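Local atomic coordinates of CAMK/CAMK2 protein kinase (Salpingoeca rosetta, PDB entry 5IG1), a protein that probably phosphorylates serine and threonine side chains of proteins using ATP under calcium/calmodulin control, seen here as its kinase domain and part of the adjoining regulatory segment. Residues A[105-110]-A[289-294]; A[214-219]-A[295-300]. All blocks are in the same frame, centred on the assembly; numbering follows the deposited sequence.

Contact 1. Residues A[105-110]-A[289-294]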
loop_
_atom_site.group_PDB
_atom_site.type_symbol
_atom_site.label_atom_id
_atom_site.label_comp_id
_atom_site.label_asym_id
_atom_site.label_seq_id
_atom_site.Cartn_x
_atom_site.Cartn_y
_atom_site.Cartn_z
ATOM N N ASP A 105 -5.528 -3.893 10.302
ATOM C CA ASP A 105 -6.679 -4.495 10.960
ATOM C C ASP A 105 -6.326 -5.818 11.629
ATOM O O ASP A 105 -7.060 -6.270 12.513
ATOM C CB ASP A 105 -7.817 -4.706 9.959
ATOM C CG ASP A 105 -8.410 -3.402 9.456
ATOM O OD1 ASP A 105 -8.293 -2.377 10.159
ATOM O OD2 ASP A 105 -9.008 -3.407 8.358
ATOM N N GLU A 106 -5.223 -6.452 11.228
ATOM C CA GLU A 106 -4.843 -7.737 11.798
ATOM C C GLU A 106 -3.852 -7.589 12.939
ATOM O O GLU A 106 -3.901 -8.366 13.901
ATOM C CB GLU A 106 -4.249 -8.647 10.716
ATOM C CG GLU A 106 -4.008 -10.094 11.169
ATOM C CD GLU A 106 -2.638 -10.309 11.787
ATOM O OE1 GLU A 106 -1.789 -9.400 11.701
ATOM O OE2 GLU A 106 -2.405 -11.393 12.357
ATOM N N ILE A 107 -2.944 -6.618 12.839
ATOM C CA ILE A 107 -1.990 -6.380 13.918
ATOM C C ILE A 107 -2.721 -6.095 15.228
ATOM O O ILE A 107 -2.321 -6.582 16.293
ATOM C CB ILE A 107 -1.030 -5.241 13.528
ATOM C CG1 ILE A 107 -0.135 -5.689 12.373
ATOM C CG2 ILE A 107 -0.180 -4.818 14.708
ATOM C CD1 ILE A 107 0.789 -4.603 11.877
ATOM N N VAL A 108 -3.819 -5.332 15.172
ATOM C CA VAL A 108 -4.553 -5.005 16.393
ATOM C C VAL A 108 -5.154 -6.243 17.038
ATOM O O VAL A 108 -5.503 -6.208 18.222
ATOM C CB VAL A 108 -5.659 -3.955 16.136
ATOM C CG1 VAL A 108 -5.054 -2.596 15.836
ATOM C CG2 VAL A 108 -6.568 -4.403 15.008
ATOM N N THR A 109 -5.294 -7.338 16.297
ATOM C CA THR A 109 -5.834 -8.570 16.861
ATOM C C THR A 109 -4.753 -9.513 17.374
ATOM O O THR A 109 -5.084 -10.569 17.921
ATOM C CB THR A 109 -6.704 -9.307 15.830
ATOM O OG1 THR A 109 -5.865 -10.038 14.927
ATOM C CG2 THR A 109 -7.559 -8.319 15.047
ATOM N N ARG A 110 -3.479 -9.166 17.219
ATOM C CA ARG A 110 -2.404 -10.044 17.660
ATOM C C ARG A 110 -2.226 -9.950 19.166
ATOM O O ARG A 110 -2.368 -8.875 19.756
ATOM C CB ARG A 110 -1.089 -9.688 16.963
ATOM C CG ARG A 110 -1.115 -9.838 15.445
ATOM C CD ARG A 110 0.287 -9.799 14.875
ATOM N NE ARG A 110 0.291 -9.710 13.416
ATOM C CZ ARG A 110 1.394 -9.671 12.675
ATOM N NH1 ARG A 110 2.587 -9.721 13.255
ATOM N NH2 ARG A 110 1.308 -9.585 11.355
ATOM N N ALA A 289 0.848 -0.953 23.845
ATOM C CA ALA A 289 0.434 0.421 23.589
ATOM C C ALA A 289 0.275 0.671 22.095
ATOM O O ALA A 289 -0.675 1.339 21.666
ATOM C CB ALA A 289 1.446 1.394 24.189
ATOM N N THR A 290 1.191 0.133 21.287
ATOM C CA THR A 290 1.072 0.286 19.842
ATOM C C THR A 290 -0.215 -0.344 19.333
ATOM O O THR A 290 -0.846 0.170 18.401
ATOM C CB THR A 290 2.281 -0.334 19.148
ATOM O OG1 THR A 290 3.475 0.323 19.591
ATOM C CG2 THR A 290 2.158 -0.182 17.635
ATOM N N LEU A 291 -0.627 -1.455 19.946
ATOM C CA LEU A 291 -1.847 -2.136 19.527
ATOM C C LEU A 291 -3.089 -1.321 19.883
ATOM O O LEU A 291 -4.009 -1.188 19.068
ATOM C CB LEU A 291 -1.898 -3.534 20.154
ATOM C CG LEU A 291 -1.377 -4.692 19.293
ATOM C CD1 LEU A 291 -0.183 -4.257 18.465
ATOM C CD2 LEU A 291 -1.018 -5.910 20.139
ATOM N N GLU A 292 -3.139 -0.773 21.101
ATOM C CA GLU A 292 -4.304 0.017 21.500
ATOM C C GLU A 292 -4.399 1.303 20.685
ATOM O O GLU A 292 -5.460 1.637 20.131
ATOM C CB GLU A 292 -4.229 0.335 22.993
ATOM C CG GLU A 292 -4.045 -0.875 23.891
ATOM C CD GLU A 292 -5.340 -1.621 24.151
ATOM O OE1 GLU A 292 -6.369 -1.276 23.526
ATOM O OE2 GLU A 292 -5.331 -2.549 24.991
ATOM N N GLU A 293 -3.289 2.039 20.605
ATOM C CA GLU A 293 -3.243 3.228 19.769
ATOM C C GLU A 293 -3.594 2.898 18.329
ATOM O O GLU A 293 -4.202 3.717 17.631
ATOM C CB GLU A 293 -1.853 3.864 19.847
ATOM C CG GLU A 293 -1.809 5.304 19.396
ATOM C CD GLU A 293 -2.819 6.161 20.123
ATOM O OE1 GLU A 293 -3.763 6.650 19.470
ATOM O OE2 GLU A 293 -2.672 6.334 21.351
ATOM N N LEU A 294 -3.228 1.699 17.876
ATOM C CA LEU A 294 -3.514 1.304 16.504
ATOM C C LEU A 294 -4.994 1.003 16.312
ATOM O O LEU A 294 -5.533 1.249 15.230
ATOM C CB LEU A 294 -2.646 0.104 16.124
ATOM C CG LEU A 294 -2.491 -0.230 14.639
ATOM C CD1 LEU A 294 -2.129 0.998 13.845
ATOM C CD2 LEU A 294 -1.421 -1.306 14.459
#
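Glu106 OE1 takes two N-H groups of Arg110, the residue whose backbone touches Leu291 across the contact. Arg110 NE is 2.7 Å from Glu106 OE1 in a salt bridge with an N-H...O angle of 161°, and the carboxylate uses its syn lone pair close to the guanidinium plane; Arg110 NH2 adds a weak second bond to that oxygen. The pair ties the arginine side chain back to its own segment. Ile107 CG1 lies 3.9 Å above one guanidinium face, offset toward the rim, so the ion pair borders the apolar layer. The backbone folds back as a type I turn from Ile107 to Arg110, closed by Arg110 N to Ile107 O at 3.0 Å. The same carbonyl turns toward Leu291, whose CG is 3.7 Å from Ile107 O. The two side chains cross at about a right angle, Ile107 CG2 meeting Leu291 CD1 at 3.8 Å. An alanine in place of Leu291 would probably open a gap beside Ile107 O and Arg110 O and leave Ile107 CG2 with Leu294 alone of the two leucines. This segment lies on helix 103-107, helix D of the kinase C-lobe, and helix 288-302 probably corresponds, by sequence, to the start of the regulatory segment of CaMKII. Thr290, in an Arg-Gln-Ala-Thr sequence like the autophosphorylation motif of relatives, is buried here, with OG1 bonded to Leu212 O and Arg287 NH1. One turn on from Leu291, Leu294 has CG anti to its backbone N (chi1 -163°). Its CD2 reaches Ile107 CG2 at 3.7 Å, while Val108 CG1 meets Leu294 CB at 3.6 Å from across. Beyond this layer Leu294 also rests on Phe104 and on Ile210 of helix 198-213, and Tyr113 lies against both Ile107 and Leu291.

Contact 2. Residues A[214-219]-A[295-300]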
loop_
_atom_site.group_PDB
_atom_site.type_symbol
_atom_site.label_atom_id
_atom_site.label_comp_id
_atom_site.label_asym_id
_atom_site.label_seq_id
_atom_site.Cartn_x
_atom_site.Cartn_y
_atom_site.Cartn_z
ATOM N N GLY A 214 1.449 3.141 16.504
ATOM C CA GLY A 214 0.013 3.119 16.379
ATOM C C GLY A 214 -0.633 4.432 16.014
ATOM O O GLY A 214 -1.862 4.484 15.940
ATOM N N TYR A 215 0.143 5.487 15.781
ATOM C CA TYR A 215 -0.389 6.780 15.378
ATOM C C TYR A 215 0.544 7.371 14.332
ATOM O O TYR A 215 1.731 7.032 14.307
ATOM C CB TYR A 215 -0.530 7.743 16.565
ATOM C CG TYR A 215 0.747 7.993 17.328
ATOM C CD1 TYR A 215 1.610 9.012 16.956
ATOM C CD2 TYR A 215 1.071 7.237 18.443
ATOM C CE1 TYR A 215 2.771 9.257 17.657
ATOM C CE2 TYR A 215 2.235 7.478 19.152
ATOM C CZ TYR A 215 3.078 8.488 18.753
ATOM O OH TYR A 215 4.231 8.728 19.456
ATOM N N PRO A 216 0.033 8.220 13.442
ATOM C CA PRO A 216 0.858 8.731 12.344
ATOM C C PRO A 216 1.758 9.855 12.821
ATOM O O PRO A 216 1.445 10.534 13.810
ATOM C CB PRO A 216 -0.182 9.239 11.338
ATOM C CG PRO A 216 -1.339 9.639 12.196
ATOM C CD PRO A 216 -1.361 8.693 13.353
ATOM N N PRO A 217 2.891 10.083 12.149
ATOM C CA PRO A 217 3.742 11.216 12.538
ATOM C C PRO A 217 3.164 12.555 12.136
ATOM O O PRO A 217 3.396 13.551 12.831
ATOM C CB PRO A 217 5.060 10.930 11.810
ATOM C CG PRO A 217 4.645 10.169 10.599
ATOM C CD PRO A 217 3.460 9.324 11.022
ATOM N N PHE A 218 2.420 12.613 11.039
ATOM C CA PHE A 218 1.777 13.839 10.580
ATOM C C PHE A 218 0.274 13.620 10.691
ATOM O O PHE A 218 -0.320 12.893 9.890
ATOM C CB PHE A 218 2.198 14.182 9.153
ATOM C CG PHE A 218 3.659 13.968 8.882
ATOM C CD1 PHE A 218 4.608 14.848 9.372
ATOM C CD2 PHE A 218 4.081 12.888 8.133
ATOM C CE1 PHE A 218 5.953 14.648 9.125
ATOM C CE2 PHE A 218 5.424 12.684 7.876
ATOM C CZ PHE A 218 6.360 13.566 8.370
ATOM N N TRP A 219 -0.339 14.232 11.698
ATOM C CA TRP A 219 -1.780 14.151 11.888
ATOM C C TRP A 219 -2.319 15.555 12.088
ATOM O O TRP A 219 -1.962 16.227 13.061
ATOM C CB TRP A 219 -2.147 13.261 13.080
ATOM C CG TRP A 219 -3.597 13.360 13.452
ATOM C CD1 TRP A 219 -4.140 14.154 14.422
ATOM C CD2 TRP A 219 -4.694 12.660 12.846
ATOM N NE1 TRP A 219 -5.503 13.986 14.464
ATOM C CE2 TRP A 219 -5.868 13.074 13.507
ATOM C CE3 TRP A 219 -4.796 11.719 11.814
ATOM C CZ2 TRP A 219 -7.129 12.582 13.171
ATOM C CZ3 TRP A 219 -6.049 11.231 11.482
ATOM C CH2 TRP A 219 -7.198 11.663 12.159
ATOM N N LYS A 295 -5.664 0.471 17.338
ATOM C CA LYS A 295 -7.121 0.361 17.294
ATOM C C LYS A 295 -7.760 1.738 17.171
ATOM O O LYS A 295 -8.703 1.934 16.391
ATOM C CB LYS A 295 -7.643 -0.361 18.541
ATOM C CG LYS A 295 -7.127 -1.786 18.694
ATOM C CD LYS A 295 -7.328 -2.332 20.110
ATOM C CE LYS A 295 -6.684 -3.712 20.260
ATOM N NZ LYS A 295 -6.570 -4.169 21.673
ATOM N N LYS A 296 -7.255 2.710 17.941
ATOM C CA LYS A 296 -7.778 4.068 17.818
ATOM C C LYS A 296 -7.530 4.626 16.421
ATOM O O LYS A 296 -8.386 5.320 15.859
ATOM C CB LYS A 296 -7.158 4.974 18.884
ATOM C CG LYS A 296 -7.411 4.519 20.320
ATOM C CD LYS A 296 -7.626 5.701 21.262
ATOM C CE LYS A 296 -6.340 6.472 21.528
ATOM N NZ LYS A 296 -5.382 5.687 22.359
ATOM N N PHE A 297 -6.368 4.311 15.839
ATOM C CA PHE A 297 -6.011 4.792 14.504
ATOM C C PHE A 297 -6.919 4.191 13.438
ATOM O O PHE A 297 -7.503 4.911 12.617
ATOM C CB PHE A 297 -4.544 4.445 14.234
ATOM C CG PHE A 297 -4.058 4.794 12.851
ATOM C CD1 PHE A 297 -3.801 6.108 12.501
ATOM C CD2 PHE A 297 -3.813 3.798 11.916
ATOM C CE1 PHE A 297 -3.334 6.428 11.239
ATOM C CE2 PHE A 297 -3.346 4.110 10.654
ATOM C CZ PHE A 297 -3.105 5.427 10.314
ATOM N N ASN A 298 -7.025 2.859 13.425
ATOM C CA ASN A 298 -7.931 2.182 12.503
ATOM C C ASN A 298 -9.340 2.734 12.623
ATOM O O ASN A 298 -10.027 2.926 11.614
ATOM C CB ASN A 298 -7.937 0.672 12.767
ATOM C CG ASN A 298 -6.630 -0.009 12.384
ATOM O OD1 ASN A 298 -5.873 0.484 11.539
ATOM N ND2 ASN A 298 -6.365 -1.160 13.002
ATOM N N ALA A 299 -9.788 3.005 13.853
ATOM C CA ALA A 299 -11.104 3.610 14.024
ATOM C C ALA A 299 -11.154 4.999 13.403
ATOM O O ALA A 299 -12.137 5.357 12.745
ATOM C CB ALA A 299 -11.471 3.670 15.506
ATOM N N ARG A 300 -10.089 5.783 13.571
ATOM C CA ARG A 300 -10.119 7.171 13.128
ATOM C C ARG A 300 -10.142 7.295 11.608
ATOM O O ARG A 300 -10.826 8.174 11.080
ATOM C CB ARG A 300 -8.931 7.938 13.710
ATOM C CG ARG A 300 -9.274 8.655 14.993
ATOM C CD ARG A 300 -8.145 9.569 15.467
ATOM N NE ARG A 300 -7.067 8.838 16.125
ATOM C CZ ARG A 300 -5.883 8.594 15.573
ATOM N NH1 ARG A 300 -5.610 9.045 14.358
ATOM N NH2 ARG A 300 -4.965 7.909 16.240
#
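Gly214 O lies 3.2 Å from Phe297 CB, where the loop 214-219 passes one side of helix 288-302; the CA atoms of Tyr215 and Phe297 are the nearest pair, 6.0 Å apart. Gly214 is the first residue to leave helical geometry after helix 198-213, with a positive phi. A side chain there would press against the carbonyl O of the preceding residue, which by itself accounts for a glycine. Phe297 points toward the loop with CG anti to its backbone N (chi1 176°). Its ring lies beside Pro216, with Pro216 CD 3.7 Å from Phe297 CD1 and Pro216 CG 3.9 Å from Phe297 CE1, so the CD1-CE1 side of the ring is met by two proline carbons. Farther along, Arg300 meets Trp219 in a cation-pi contact: Arg300 CZ stands 4.7 Å from the centroid of the six-membered ring, only 6° off its normal. The planes are 71° apart, so the guanidinium is not stacked flat. Its NH1 dips over the indole face, 3.6 Å from Trp219 CZ3, while Arg300 CD lies 3.9 Å from Trp219 CZ2. Phe297 CA lies over one face of the guanidinium, offset toward the rim. Because Trp219 is exposed and poorly ordered, this pairing is less certain than the Phe297 contact. Tyr215 CB lies near Arg300 NH2, whereas the phenol leads away to bond Glu241. In kinase terms the loop joins helices F and G of the C-lobe. Phe297 also touches Ile210 of helix 198-213 and Tyr184, Pro217 leans on Val206 and Tyr209 of that helix, and Phe218 inserts between Val206 and residues Leu226, Gln229 and Ile230 of helix 223-231.

Overall arrangement
Both contacts use helix 288-302, contact 1 its first half and contact 2 its second, with centres 10 Å apart. Contact 1 is the more buried, an aliphatic layer against the segment 105-110 on helix 103-107; contact 2 runs from a buried phenylalanine to a partly exposed arginine and an exposed tryptophan, so its chemistry changes from apolar to cation-pi toward the surface. Charged bonding differs too: in contact 1 the Arg110-Glu106 salt bridge joins residues of one segment and does not span the two, in contact 2 the cation itself crosses. Val108 CG1 against Asn298 ND2 and Thr290 CG2 against Gly214 N join the two directly. Ile210 of helix 198-213 touches Leu294 and Phe297, tying both to the C-lobe.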